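Local coordinates for protein hypoxanthine-guanine phosphoribosyltransferase (Leishmania tarentolae, PDB 1PZM) that probably converts hypoxanthine and guanine to their nucleoside monophosphates in purine salvage, taking the phosphoribosyl group from 5-phosphoribosylpyrophosphate, at residues Tyr20-Val33 with Ser189-Lys201. Numbering follows the deposited sequence. Where two conformers were deposited one is given.
Sequences YPMSARTLVTQEQV and SYRELRDICVLKK. Unlike the reference sequence in segment 189-201: Tyr190 (reference Leu), Glu192 (reference Gly), Leu193 (reference Val), Arg194 (reference Pro). Residue 189 of segment 189-201 comes from a tag, linker or insertion.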
loop_
_atom_site.group_PDB
_atom_site.type_symbol
_atom_site.label_atom_id
_atom_site.label_comp_id
_atom_site.label_asym_id
_atom_site.label_seq_id
_atom_site.Cartn_x
_atom_site.Cartn_y
_atom_site.Cartn_z
ATOM N N TYR A 20 15.282 16.355 -2.538
ATOM C CA TYR A 20 15.538 14.902 -2.753
ATOM C C TYR A 20 16.938 14.711 -3.445
ATOM O O TYR A 20 17.056 14.954 -4.638
ATOM C CB TYR A 20 14.327 14.251 -3.509
ATOM C CG TYR A 20 13.029 14.044 -2.671
ATOM C CD1 TYR A 20 13.100 13.584 -1.332
ATOM C CD2 TYR A 20 11.738 14.294 -3.225
ATOM C CE1 TYR A 20 11.914 13.378 -0.512
ATOM C CE2 TYR A 20 10.537 14.104 -2.453
ATOM C CZ TYR A 20 10.643 13.630 -1.078
ATOM O OH TYR A 20 9.549 13.386 -0.268
ATOM N N PRO A 21 17.994 14.326 -2.699
ATOM C CA PRO A 21 19.395 14.350 -3.213
ATOM C C PRO A 21 19.806 13.523 -4.490
ATOM O O PRO A 21 20.720 13.951 -5.210
ATOM C CB PRO A 21 20.236 13.908 -1.998
ATOM C CG PRO A 21 19.259 13.252 -1.032
ATOM C CD PRO A 21 17.921 13.864 -1.291
ATOM N N MET A 22 19.161 12.381 -4.734
ATOM C CA MET A 22 19.437 11.501 -5.866
ATOM C C MET A 22 18.674 11.903 -7.147
ATOM O O MET A 22 18.947 11.382 -8.241
ATOM C CB MET A 22 19.057 10.072 -5.480
ATOM C CG MET A 22 17.550 9.820 -5.223
ATOM S SD MET A 22 16.640 10.797 -3.897
ATOM C CE MET A 22 17.423 10.249 -2.233
ATOM N N SER A 23 17.717 12.824 -7.016
ATOM C CA SER A 23 16.888 13.225 -8.167
ATOM C C SER A 23 17.465 14.316 -9.071
ATOM O O SER A 23 17.662 15.444 -8.618
ATOM C CB SER A 23 15.539 13.744 -7.687
ATOM O OG SER A 23 14.983 14.544 -8.739
ATOM N N ALA A 24 17.656 14.010 -10.350
ATOM C CA ALA A 24 18.018 15.039 -11.344
ATOM C C ALA A 24 16.919 16.107 -11.446
ATOM O O ALA A 24 17.210 17.293 -11.642
ATOM C CB ALA A 24 18.291 14.415 -12.755
ATOM N N ARG A 25 15.659 15.682 -11.301
ATOM C CA ARG A 25 14.534 16.612 -11.351
ATOM C C ARG A 25 13.236 15.976 -10.947
ATOM O O ARG A 25 13.005 14.800 -11.164
ATOM C CB ARG A 25 14.402 17.294 -12.725
ATOM C CG ARG A 25 14.008 16.413 -13.868
ATOM C CD ARG A 25 14.305 17.025 -15.241
ATOM N NE ARG A 25 14.038 16.041 -16.292
ATOM C CZ ARG A 25 12.868 15.926 -16.927
ATOM N NH1 ARG A 25 11.862 16.770 -16.658
ATOM N NH2 ARG A 25 12.712 14.975 -17.841
ATOM N N THR A 26 12.389 16.800 -10.351
ATOM C CA THR A 26 11.039 16.429 -10.016
ATOM C C THR A 26 10.266 16.399 -11.306
ATOM O O THR A 26 10.259 17.399 -12.025
ATOM C CB THR A 26 10.468 17.526 -9.092
ATOM O OG1 THR A 26 11.261 17.541 -7.904
ATOM C CG2 THR A 26 9.039 17.180 -8.607
ATOM N N LEU A 27 9.621 15.271 -11.594
ATOM C CA LEU A 27 8.865 15.130 -12.818
ATOM C C LEU A 27 7.400 15.507 -12.497
ATOM O O LEU A 27 6.812 16.308 -13.209
ATOM C CB LEU A 27 8.949 13.694 -13.376
ATOM C CG LEU A 27 8.200 13.513 -14.730
ATOM C CD1 LEU A 27 8.767 14.399 -15.946
ATOM C CD2 LEU A 27 8.140 12.025 -15.147
ATOM N N VAL A 28 6.844 14.967 -11.384
ATOM C CA VAL A 28 5.455 15.255 -11.015
ATOM C C VAL A 28 5.405 15.367 -9.500
ATOM O O VAL A 28 5.904 14.463 -8.814
ATOM C CB VAL A 28 4.480 14.091 -11.410
ATOM C CG1 VAL A 28 3.001 14.542 -11.274
ATOM C CG2 VAL A 28 4.788 13.548 -12.859
ATOM N N THR A 29 4.819 16.463 -8.983
ATOM C CA THR A 29 4.738 16.597 -7.569
ATOM C C THR A 29 3.583 15.739 -7.080
ATOM O O THR A 29 2.642 15.343 -7.857
ATOM C CB THR A 29 4.543 18.030 -7.112
ATOM O OG1 THR A 29 3.265 18.493 -7.607
ATOM C CG2 THR A 29 5.628 18.961 -7.696
ATOM N N GLN A 30 3.697 15.439 -5.810
ATOM C CA GLN A 30 2.620 14.813 -5.052
ATOM C C GLN A 30 1.204 15.459 -5.299
ATOM O O GLN A 30 0.194 14.743 -5.600
ATOM C CB GLN A 30 2.987 14.876 -3.544
ATOM C CG GLN A 30 1.841 14.602 -2.561
ATOM C CD GLN A 30 2.326 14.552 -1.122
ATOM O OE1 GLN A 30 2.805 13.470 -0.662
ATOM N NE2 GLN A 30 2.225 15.713 -0.370
ATOM N N GLU A 31 1.157 16.790 -5.187
ATOM C CA GLU A 31 -0.085 17.552 -5.404
ATOM C C GLU A 31 -0.640 17.285 -6.820
ATOM O O GLU A 31 -1.861 17.140 -7.018
ATOM C CB GLU A 31 0.208 19.073 -5.242
ATOM C CG GLU A 31 0.498 19.422 -3.757
ATOM C CD GLU A 31 1.701 18.660 -3.111
ATOM O OE1 GLU A 31 2.774 18.561 -3.753
ATOM O OE2 GLU A 31 1.561 18.235 -1.909
ATOM N N GLN A 32 0.254 17.297 -7.814
ATOM C CA GLN A 32 -0.153 17.118 -9.214
ATOM C C GLN A 32 -0.652 15.662 -9.412
ATOM O O GLN A 32 -1.582 15.408 -10.201
ATOM C CB GLN A 32 1.030 17.453 -10.179
ATOM C CG GLN A 32 1.371 18.963 -10.275
ATOM C CD GLN A 32 2.815 19.206 -10.737
ATOM O OE1 GLN A 32 3.574 18.244 -10.954
ATOM N NE2 GLN A 32 3.202 20.478 -10.895
ATOM N N VAL A 33 -0.000 14.706 -8.748
ATOM C CA VAL A 33 -0.422 13.276 -8.852
ATOM C C VAL A 33 -1.827 13.164 -8.231
ATOM O O VAL A 33 -2.763 12.583 -8.812
ATOM C CB VAL A 33 0.543 12.336 -8.055
ATOM C CG1 VAL A 33 -0.024 10.909 -7.931
ATOM C CG2 VAL A 33 1.962 12.277 -8.700
ATOM N N SER A 189 15.272 1.123 -3.336
ATOM C CA SER A 189 15.286 2.414 -2.597
ATOM C C SER A 189 14.353 3.430 -3.257
ATOM O O SER A 189 13.958 3.237 -4.416
ATOM C CB SER A 189 16.709 3.000 -2.485
ATOM O OG SER A 189 17.543 2.154 -1.728
ATOM N N TYR A 190 13.988 4.485 -2.510
ATOM C CA TYR A 190 13.298 5.665 -3.043
ATOM C C TYR A 190 11.811 5.516 -3.243
ATOM O O TYR A 190 11.167 6.469 -3.645
ATOM C CB TYR A 190 13.960 6.187 -4.342
ATOM C CG TYR A 190 15.460 6.262 -4.211
ATOM C CD1 TYR A 190 16.045 6.793 -3.061
ATOM C CD2 TYR A 190 16.303 5.789 -5.223
ATOM C CE1 TYR A 190 17.445 6.841 -2.922
ATOM C CE2 TYR A 190 17.717 5.854 -5.091
ATOM C CZ TYR A 190 18.262 6.392 -3.942
ATOM O OH TYR A 190 19.617 6.466 -3.741
ATOM N N ARG A 191 11.239 4.365 -2.923
ATOM C CA ARG A 191 9.772 4.214 -3.001
ATOM C C ARG A 191 9.018 5.190 -2.117
ATOM O O ARG A 191 7.877 5.501 -2.403
ATOM C CB ARG A 191 9.333 2.830 -2.474
ATOM C CG ARG A 191 9.839 1.646 -3.358
ATOM C CD ARG A 191 9.146 0.349 -2.972
ATOM N NE ARG A 191 9.820 -0.779 -3.585
ATOM C CZ ARG A 191 9.660 -1.184 -4.852
ATOM N NH1 ARG A 191 8.819 -0.557 -5.689
ATOM N NH2 ARG A 191 10.332 -2.233 -5.292
ATOM N N GLU A 192 9.647 5.564 -0.998
ATOM C CA GLU A 192 8.993 6.473 -0.012
ATOM C C GLU A 192 8.894 7.964 -0.391
ATOM O O GLU A 192 8.180 8.794 0.282
ATOM C CB GLU A 192 9.684 6.272 1.363
ATOM C CG GLU A 192 11.044 6.918 1.529
ATOM C CD GLU A 192 12.238 6.142 0.972
ATOM O OE1 GLU A 192 12.042 5.335 0.035
ATOM O OE2 GLU A 192 13.391 6.380 1.429
ATOM N N LEU A 193 9.604 8.358 -1.436
ATOM C CA LEU A 193 9.553 9.801 -1.753
ATOM C C LEU A 193 8.154 10.197 -2.183
ATOM O O LEU A 193 7.443 9.425 -2.866
ATOM C CB LEU A 193 10.525 10.184 -2.888
ATOM C CG LEU A 193 11.973 9.635 -2.848
ATOM C CD1 LEU A 193 12.787 10.187 -4.084
ATOM C CD2 LEU A 193 12.672 9.877 -1.565
ATOM N N ARG A 194 7.773 11.410 -1.820
ATOM C CA ARG A 194 6.416 11.910 -2.092
ATOM C C ARG A 194 6.221 12.326 -3.528
ATOM O O ARG A 194 5.095 12.234 -4.062
ATOM C CB ARG A 194 6.111 13.130 -1.209
ATOM C CG ARG A 194 5.987 12.816 0.279
ATOM C CD ARG A 194 5.573 14.098 1.112
ATOM N NE ARG A 194 5.300 13.765 2.502
ATOM C CZ ARG A 194 4.141 13.312 2.969
ATOM N NH1 ARG A 194 3.107 13.101 2.142
ATOM N NH2 ARG A 194 4.004 13.071 4.306
ATOM N N ASP A 195 7.291 12.763 -4.179
ATOM C CA ASP A 195 7.182 13.254 -5.550
ATOM C C ASP A 195 7.758 12.200 -6.520
ATOM O O ASP A 195 8.525 11.301 -6.133
ATOM C CB ASP A 195 7.898 14.584 -5.756
ATOM C CG ASP A 195 7.455 15.671 -4.774
ATOM O OD1 ASP A 195 6.248 15.950 -4.597
ATOM O OD2 ASP A 195 8.302 16.307 -4.131
ATOM N N ILE A 196 7.356 12.305 -7.765
ATOM C CA ILE A 196 7.921 11.417 -8.732
ATOM C C ILE A 196 9.093 12.145 -9.384
ATOM O O ILE A 196 8.928 13.273 -9.923
ATOM C CB ILE A 196 6.874 11.030 -9.768
ATOM C CG1 ILE A 196 5.780 10.158 -9.119
ATOM C CG2 ILE A 196 7.581 10.283 -10.990
ATOM C CD1 ILE A 196 4.531 10.033 -9.996
ATOM N N CYS A 197 10.266 11.504 -9.352
ATOM C CA CYS A 197 11.478 12.147 -9.846
ATOM C C CYS A 197 12.160 11.350 -10.956
ATOM O O CYS A 197 11.980 10.143 -11.046
ATOM C CB CYS A 197 12.462 12.378 -8.716
ATOM S SG CYS A 197 11.796 13.334 -7.308
ATOM N N VAL A 198 12.927 12.030 -11.801
ATOM C CA VAL A 198 13.761 11.337 -12.775
ATOM C C VAL A 198 15.123 11.128 -12.142
ATOM O O VAL A 198 15.738 12.081 -11.678
ATOM C CB VAL A 198 13.888 12.147 -14.076
ATOM C CG1 VAL A 198 14.746 11.369 -15.120
ATOM C CG2 VAL A 198 12.541 12.400 -14.608
ATOM N N LEU A 199 15.572 9.872 -12.097
ATOM C CA LEU A 199 16.778 9.467 -11.344
ATOM C C LEU A 199 18.056 10.091 -11.956
ATOM O O LEU A 199 18.268 10.015 -13.192
ATOM C CB LEU A 199 16.876 7.925 -11.302
ATOM C CG LEU A 199 18.087 7.333 -10.572
ATOM C CD1 LEU A 199 18.022 7.507 -9.034
ATOM C CD2 LEU A 199 18.272 5.876 -10.925
ATOM N N LYS A 200 18.900 10.703 -11.103
ATOM C CA LYS A 200 20.196 11.267 -11.559
ATOM C C LYS A 200 21.046 10.223 -12.336
ATOM O O LYS A 200 21.355 9.150 -11.782
ATOM C CB LYS A 200 21.018 11.818 -10.374
ATOM C CG LYS A 200 20.954 13.328 -10.144
ATOM C CD LYS A 200 21.756 13.699 -8.894
ATOM C CE LYS A 200 21.375 15.051 -8.276
ATOM N NZ LYS A 200 22.161 15.311 -7.002
ATOM N N LYS A 201 21.414 10.556 -13.586
ATOM C CA LYS A 201 22.223 9.728 -14.514
ATOM C C LYS A 201 23.164 8.575 -14.050
ATOM O O LYS A 201 23.601 7.777 -14.893
HETATM O O HOH W 1 2.919 11.377 -2.171
HETATM O O HOH W 2 5.458 17.691 -2.845
#
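With CG anti to the backbone N (chi1 165°) and the chain extended beyond it, Gln30 runs alongside Arg194, whose own chain is straight from CG to NE and points the same way. Gln30 OE1 thereby receives Arg194 NH1 at 2.8 Å, in the guanidinium plane and on an amide lone pair, although the two flat groups stand almost perpendicular (86°). A water bridges the same OE1 to Arg194 O. Arg194 NE forms a salt bridge with Asp81 of the second subunit, and Phe78 of that subunit makes a cation-pi contact. Next along the chain, Asp195 OD1 offers its anti lone pair to Gln30 N (2.9 Å, 175° at the hydrogen), at the start of helix 30-48, where Thr29 and Gln32 close a capping box.

Tyr20 and Leu193 run past each other in opposite directions, Leu193 CB lying over one ring face, while Tyr20 OH accepts from Arg194 N (3.1 Å). Met22, poorly ordered, lays CG over the centre of the Tyr190 ring.

Between these ends the backbones pair antiparallel. Ile196 O takes both Leu27 N (2.7 Å) and Val28 N (3.1 Å), the signature of a classic beta bulge. Strand 196-199 is the middle of a three-stranded antiparallel sheet, between 23-28 and 179-180, where Leu27 packs on GMP-binding Val179; this is consistent with the hood of type I phosphoribosyltransferases, covering the purine side. The chemistry implies a junction held by strand pairing, aromatic and aliphatic contact, and polar bonds at the helix start, which probably stabilises the Asp195 carboxylate, while a water shared with Glu31 probably eases their repulsion.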